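Local coordinates for HAT1-interacting factor 1 (Saccharomyces cerevisiae, PDB 4NQ0), which acts in the nucleus as a histone chaperone specific for H3 and H4 within the HAT-B acetyltransferase complex, serving chromatin assembly and telomere silencing, at residues R44-L49 / T65-A70; N205-L210 / I240-I245. One frame throughout, in Å; residues are numbered along the deposited sequence.

Contact 1. Residues R44-L49 / T65-A70; sequences RCQQTL and TIFAQA
Cys45 and Phe67 mark where helix 44-49 and helix 65-70 come nearest, their CA atoms 5.7 Å apart. The two helical turns run roughly antiparallel, at 141° between their N-to-C directions, and their axes approach to 9.4 Å. A small residue on one side lets an aromatic ring fit on the other: CB of Cys45 lies 3.7 Å from CB of Phe67 and reaches obliquely toward the root of the ring. The Cys45 sulfur stands anti to its own carbonyl carbon (chi1 -68°), and SG meets CG2 of Ile66 at 3.7 Å, with the backbone N of Phe67 equally near. Here the thiol serves as a compact apolar group that can fill the angle between two neighbouring residues of one helix.

Phe67 carries its CG anti to the backbone N (chi1 -162°), and its ring lies against the backbone of the opposite helix. The N of Gln46 sits over one ring face, while the CB of Gln46 packs 3.6 Å from CZ of Phe67, at the far end of the ring. Beyond CG the glutamine bends away, and its NE2 hydrogen-bonds to OD2 of Asp50, one turn on, so its CB packs on the ring while its amide turns to a polar partner. Leu49 meets the ring at its edge, near the ring plane, with CD1 4.1 Å from CD2 of Phe67. Ala42, about one turn before Cys45 in helix 38-51, and Leu209 of helix 202-218 also touch Phe67.

The interface is apolar and mostly buried. It joins two consecutive helices, 38-51 and 61-77, as an antiparallel helical hairpin, consistent with the stacked helix pairs of TPR-like proteins such as the NASP family.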
loop_
_atom_site.group_PDB
_atom_site.type_symbol
_atom_site.label_atom_id
_atom_site.label_comp_id
_atom_site.label_asym_id
_atom_site.label_seq_id
_atom_site.Cartn_x
_atom_site.Cartn_y
_atom_site.Cartn_z
ATOM N N ARG A 44 -0.917 -21.377 1.745
ATOM C CA ARG A 44 -2.313 -21.473 2.136
ATOM C C ARG A 44 -3.202 -20.647 1.205
ATOM O O ARG A 44 -4.282 -21.092 0.800
ATOM C CB ARG A 44 -2.475 -20.965 3.563
ATOM C CG ARG A 44 -3.730 -21.421 4.218
ATOM C CD ARG A 44 -3.474 -22.703 4.960
ATOM N NE ARG A 44 -4.724 -23.361 5.288
ATOM C CZ ARG A 44 -4.812 -24.510 5.939
ATOM N NH1 ARG A 44 -3.716 -25.136 6.359
ATOM N NH2 ARG A 44 -6.005 -25.032 6.180
ATOM N N CYS A 45 -2.750 -19.433 0.894
ATOM C CA CYS A 45 -3.473 -18.532 -0.011
ATOM C C CYS A 45 -3.452 -19.090 -1.421
ATOM O O CYS A 45 -4.477 -19.154 -2.077
ATOM C CB CYS A 45 -2.847 -17.127 -0.023
ATOM S SG CYS A 45 -3.040 -16.211 1.523
ATOM N N GLN A 46 -2.265 -19.486 -1.880
ATOM C CA GLN A 46 -2.100 -20.013 -3.232
ATOM C C GLN A 46 -3.016 -21.213 -3.503
ATOM O O GLN A 46 -3.731 -21.240 -4.498
ATOM C CB GLN A 46 -0.638 -20.404 -3.476
ATOM C CG GLN A 46 -0.385 -21.100 -4.803
ATOM C CD GLN A 46 -0.114 -22.581 -4.633
ATOM O OE1 GLN A 46 0.681 -22.973 -3.773
ATOM N NE2 GLN A 46 -0.763 -23.419 -5.461
ATOM N N GLN A 47 -2.992 -22.195 -2.608
ATOM C CA GLN A 47 -3.785 -23.411 -2.791
ATOM C C GLN A 47 -5.279 -23.122 -2.690
ATOM O O GLN A 47 -6.072 -23.711 -3.407
ATOM C CB GLN A 47 -3.386 -24.473 -1.772
ATOM C CG GLN A 47 -1.952 -24.962 -1.940
ATOM C CD GLN A 47 -1.472 -25.722 -0.738
ATOM O OE1 GLN A 47 -2.273 -26.218 0.054
ATOM N NE2 GLN A 47 -0.161 -25.811 -0.577
ATOM N N THR A 48 -5.668 -22.216 -1.802
ATOM C CA THR A 48 -7.072 -21.817 -1.726
ATOM C C THR A 48 -7.471 -21.154 -3.046
ATOM O O THR A 48 -8.506 -21.499 -3.613
ATOM C CB THR A 48 -7.355 -20.886 -0.519
ATOM O OG1 THR A 48 -6.906 -21.520 0.687
ATOM C CG2 THR A 48 -8.847 -20.581 -0.401
ATOM N N LEU A 49 -6.632 -20.242 -3.554
ATOM C CA LEU A 49 -6.953 -19.533 -4.793
ATOM C C LEU A 49 -7.049 -20.510 -5.989
ATOM O O LEU A 49 -7.939 -20.363 -6.809
ATOM C CB LEU A 49 -5.971 -18.375 -5.082
ATOM C CG LEU A 49 -6.165 -17.081 -4.263
ATOM C CD1 LEU A 49 -4.988 -16.132 -4.370
ATOM C CD2 LEU A 49 -7.455 -16.352 -4.633
ATOM N N THR A 65 -3.858 -10.027 -0.524
ATOM C CA THR A 65 -3.027 -9.151 0.323
ATOM C C THR A 65 -2.143 -9.928 1.298
ATOM O O THR A 65 -0.956 -9.613 1.457
ATOM C CB THR A 65 -3.868 -8.103 1.068
ATOM O OG1 THR A 65 -4.739 -8.748 2.005
ATOM C CG2 THR A 65 -4.693 -7.297 0.070
ATOM N N ILE A 66 -2.701 -10.962 1.918
ATOM C CA ILE A 66 -1.908 -11.868 2.755
ATOM C C ILE A 66 -0.836 -12.577 1.925
ATOM O O ILE A 66 0.331 -12.634 2.329
ATOM C CB ILE A 66 -2.804 -12.898 3.484
ATOM C CG1 ILE A 66 -3.728 -12.178 4.476
ATOM C CG2 ILE A 66 -1.956 -13.927 4.222
ATOM C CD1 ILE A 66 -4.901 -12.992 4.906
ATOM N N PHE A 67 -1.225 -13.088 0.753
ATOM C CA PHE A 67 -0.295 -13.765 -0.157
ATOM C C PHE A 67 0.865 -12.814 -0.491
ATOM O O PHE A 67 2.038 -13.198 -0.431
ATOM C CB PHE A 67 -1.049 -14.190 -1.432
ATOM C CG PHE A 67 -0.364 -15.254 -2.294
ATOM C CD1 PHE A 67 0.967 -15.636 -2.122
ATOM C CD2 PHE A 67 -1.077 -15.830 -3.338
ATOM C CE1 PHE A 67 1.543 -16.589 -2.961
ATOM C CE2 PHE A 67 -0.508 -16.782 -4.174
ATOM C CZ PHE A 67 0.800 -17.162 -3.982
ATOM N N ALA A 68 0.538 -11.568 -0.822
ATOM C CA ALA A 68 1.550 -10.584 -1.191
ATOM C C ALA A 68 2.504 -10.295 -0.031
ATOM O O ALA A 68 3.716 -10.299 -0.209
ATOM C CB ALA A 68 0.895 -9.303 -1.665
ATOM N N GLN A 69 1.957 -10.044 1.151
ATOM C CA GLN A 69 2.791 -9.847 2.335
ATOM C C GLN A 69 3.698 -11.043 2.564
ATOM O O GLN A 69 4.896 -10.877 2.774
ATOM C CB GLN A 69 1.943 -9.641 3.579
ATOM C CG GLN A 69 1.146 -8.354 3.590
ATOM C CD GLN A 69 1.260 -7.618 4.911
ATOM O OE1 GLN A 69 0.256 -7.324 5.557
ATOM N NE2 GLN A 69 2.491 -7.318 5.321
ATOM N N ALA A 70 3.124 -12.246 2.495
ATOM C CA ALA A 70 3.873 -13.468 2.769
ATOM C C ALA A 70 5.087 -13.564 1.866
ATOM O O ALA A 70 6.208 -13.780 2.337
ATOM C CB ALA A 70 2.989 -14.694 2.595
#

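Contact 2. Residues N205-L210 / I240-I245; sequences NALDLL and ILMGDI
This contact probably reflects the stacking of successive TPR units: Leu210, in the predicted first repeat, packs against Met242 and Ile245 in the predicted second. The segments are nearly antiparallel, at 167°, their axes approaching to 10.0 Å. Leu210 reaches across with both branches. Its CD1 meets CD1 of Ile245 tip to tip at 3.7 Å, and its CD2 lies 3.9 Å from CD1 of Leu241, those two side chains crossing at about a right angle. Met242, unbranched and extended beyond CG, slides past Leu210 in the opposite direction until its CE rests 3.5 Å from CB of Leu210. An alanine here would probably open a gap beside Leu210, whose CB and CD1 would lose the CG packed on them and whose carbonyl carbon the CE. Ala206 is small enough for the Ile245 tip to come close, its CB 3.7 Å from CD1 of Ile245. Leu207 flanks this pair, its CG 4.1 Å from CG2 of Ile245. Around the contact, helix 61-77 places Ala68 against Leu210 and Gln69 against Leu241, whereas Arg254 of helix 252-266 touches Leu207.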
loop_
_atom_site.group_PDB
_atom_site.type_symbol
_atom_site.label_atom_id
_atom_site.label_comp_id
_atom_site.label_asym_id
_atom_site.label_seq_id
_atom_site.Cartn_x
_atom_site.Cartn_y
_atom_site.Cartn_z
ATOM N N ASN A 205 6.114 -10.301 -8.003
ATOM C CA ASN A 205 4.962 -11.162 -7.702
ATOM C C ASN A 205 4.023 -10.549 -6.668
ATOM O O ASN A 205 2.813 -10.499 -6.872
ATOM C CB ASN A 205 5.438 -12.538 -7.231
ATOM C CG ASN A 205 6.206 -13.300 -8.317
ATOM O OD1 ASN A 205 6.239 -12.892 -9.479
ATOM N ND2 ASN A 205 6.826 -14.402 -7.935
ATOM N N ALA A 206 4.589 -10.078 -5.565
ATOM C CA ALA A 206 3.795 -9.455 -4.494
ATOM C C ALA A 206 3.000 -8.247 -5.021
ATOM O O ALA A 206 1.806 -8.082 -4.724
ATOM C CB ALA A 206 4.695 -9.046 -3.363
ATOM N N LEU A 207 3.673 -7.422 -5.822
ATOM C CA LEU A 207 3.042 -6.245 -6.444
ATOM C C LEU A 207 1.877 -6.616 -7.361
ATOM O O LEU A 207 0.853 -5.945 -7.355
ATOM C CB LEU A 207 4.081 -5.440 -7.238
ATOM C CG LEU A 207 5.029 -4.601 -6.395
ATOM C CD1 LEU A 207 6.048 -3.891 -7.296
ATOM C CD2 LEU A 207 4.219 -3.600 -5.545
ATOM N N ASP A 208 2.036 -7.686 -8.143
ATOM C CA ASP A 208 0.975 -8.150 -9.037
ATOM C C ASP A 208 -0.219 -8.666 -8.231
ATOM O O ASP A 208 -1.375 -8.441 -8.600
ATOM C CB ASP A 208 1.488 -9.249 -9.966
ATOM C CG ASP A 208 0.506 -9.584 -11.060
ATOM O OD1 ASP A 208 0.167 -8.679 -11.851
ATOM O OD2 ASP A 208 0.061 -10.750 -11.133
ATOM N N LEU A 209 0.066 -9.350 -7.126
ATOM C CA LEU A 209 -0.986 -9.817 -6.226
ATOM C C LEU A 209 -1.740 -8.649 -5.606
ATOM O O LEU A 209 -2.954 -8.712 -5.446
ATOM C CB LEU A 209 -0.416 -10.727 -5.134
ATOM C CG LEU A 209 -0.079 -12.148 -5.613
ATOM C CD1 LEU A 209 0.951 -12.786 -4.721
ATOM C CD2 LEU A 209 -1.359 -12.988 -5.678
ATOM N N LEU A 210 -1.021 -7.587 -5.255
ATOM C CA LEU A 210 -1.668 -6.380 -4.733
ATOM C C LEU A 210 -2.472 -5.641 -5.810
ATOM O O LEU A 210 -3.550 -5.100 -5.509
ATOM C CB LEU A 210 -0.650 -5.458 -4.065
ATOM C CG LEU A 210 -0.062 -5.984 -2.764
ATOM C CD1 LEU A 210 1.195 -5.209 -2.360
ATOM C CD2 LEU A 210 -1.111 -5.939 -1.643
ATOM N N ILE A 240 0.031 1.720 0.466
ATOM C CA ILE A 240 1.167 1.771 1.392
ATOM C C ILE A 240 2.024 0.509 1.263
ATOM O O ILE A 240 3.252 0.590 1.183
ATOM C CB ILE A 240 0.739 1.944 2.881
ATOM C CG1 ILE A 240 0.051 3.300 3.129
ATOM C CG2 ILE A 240 1.951 1.803 3.808
ATOM C CD1 ILE A 240 0.931 4.539 2.880
ATOM N N LEU A 241 1.390 -0.656 1.237
ATOM C CA LEU A 241 2.127 -1.916 1.087
ATOM C C LEU A 241 2.870 -1.961 -0.247
ATOM O O LEU A 241 4.024 -2.347 -0.293
ATOM C CB LEU A 241 1.185 -3.127 1.165
ATOM C CG LEU A 241 1.534 -4.282 2.104
ATOM C CD1 LEU A 241 0.541 -5.444 1.849
ATOM C CD2 LEU A 241 2.986 -4.776 1.993
ATOM N N MET A 242 2.196 -1.584 -1.329
ATOM C CA MET A 242 2.850 -1.481 -2.631
ATOM C C MET A 242 4.078 -0.579 -2.539
ATOM O O MET A 242 5.148 -0.937 -3.006
ATOM C CB MET A 242 1.896 -0.931 -3.678
ATOM C CG MET A 242 0.869 -1.924 -4.156
ATOM S SD MET A 242 -0.136 -1.141 -5.407
ATOM C CE MET A 242 -1.025 -2.549 -6.041
ATOM N N GLY A 243 3.922 0.567 -1.882
ATOM C CA GLY A 243 5.032 1.487 -1.703
ATOM C C GLY A 243 6.180 0.875 -0.929
ATOM O O GLY A 243 7.339 0.978 -1.345
ATOM N N ASP A 244 5.863 0.229 0.192
ATOM C CA ASP A 244 6.885 -0.411 1.022
ATOM C C ASP A 244 7.685 -1.408 0.199
ATOM O O ASP A 244 8.910 -1.401 0.231
ATOM C CB ASP A 244 6.261 -1.141 2.210
ATOM C CG ASP A 244 5.647 -0.204 3.243
ATOM O OD1 ASP A 244 4.884 -0.723 4.083
ATOM O OD2 ASP A 244 5.926 1.024 3.244
ATOM N N ILE A 245 6.995 -2.257 -0.553
ATOM C CA ILE A 245 7.674 -3.260 -1.391
ATOM C C ILE A 245 8.559 -2.599 -2.452
ATOM O O ILE A 245 9.719 -2.973 -2.637
ATOM C CB ILE A 245 6.665 -4.187 -2.088
ATOM C CG1 ILE A 245 5.938 -5.056 -1.062
ATOM C CG2 ILE A 245 7.369 -5.082 -3.123
ATOM C CD1 ILE A 245 4.731 -5.788 -1.624
#

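Both contacts are buried and largely apolar, but contact 2 lies nearer the middle, its centre about 6 Å from the centre of the chain against about 16 Å for contact 1, and it buries more surface, 326 against 210 Å². They share no helix, yet they adjoin. Helix 61-77 of contact 1 also packs on helix 202-218 of contact 2, with Phe67 facing both it and helix 38-51, and CB of Ala68 lies 3.4 Å from the backbone O of Ala206. Contact 1, farther out, centres on an aromatic ring and a thiol and includes a partly exposed glutamine whose amide turns to Asp50, whereas contact 2 interlocks aliphatic side chains and a methionine, all apolar.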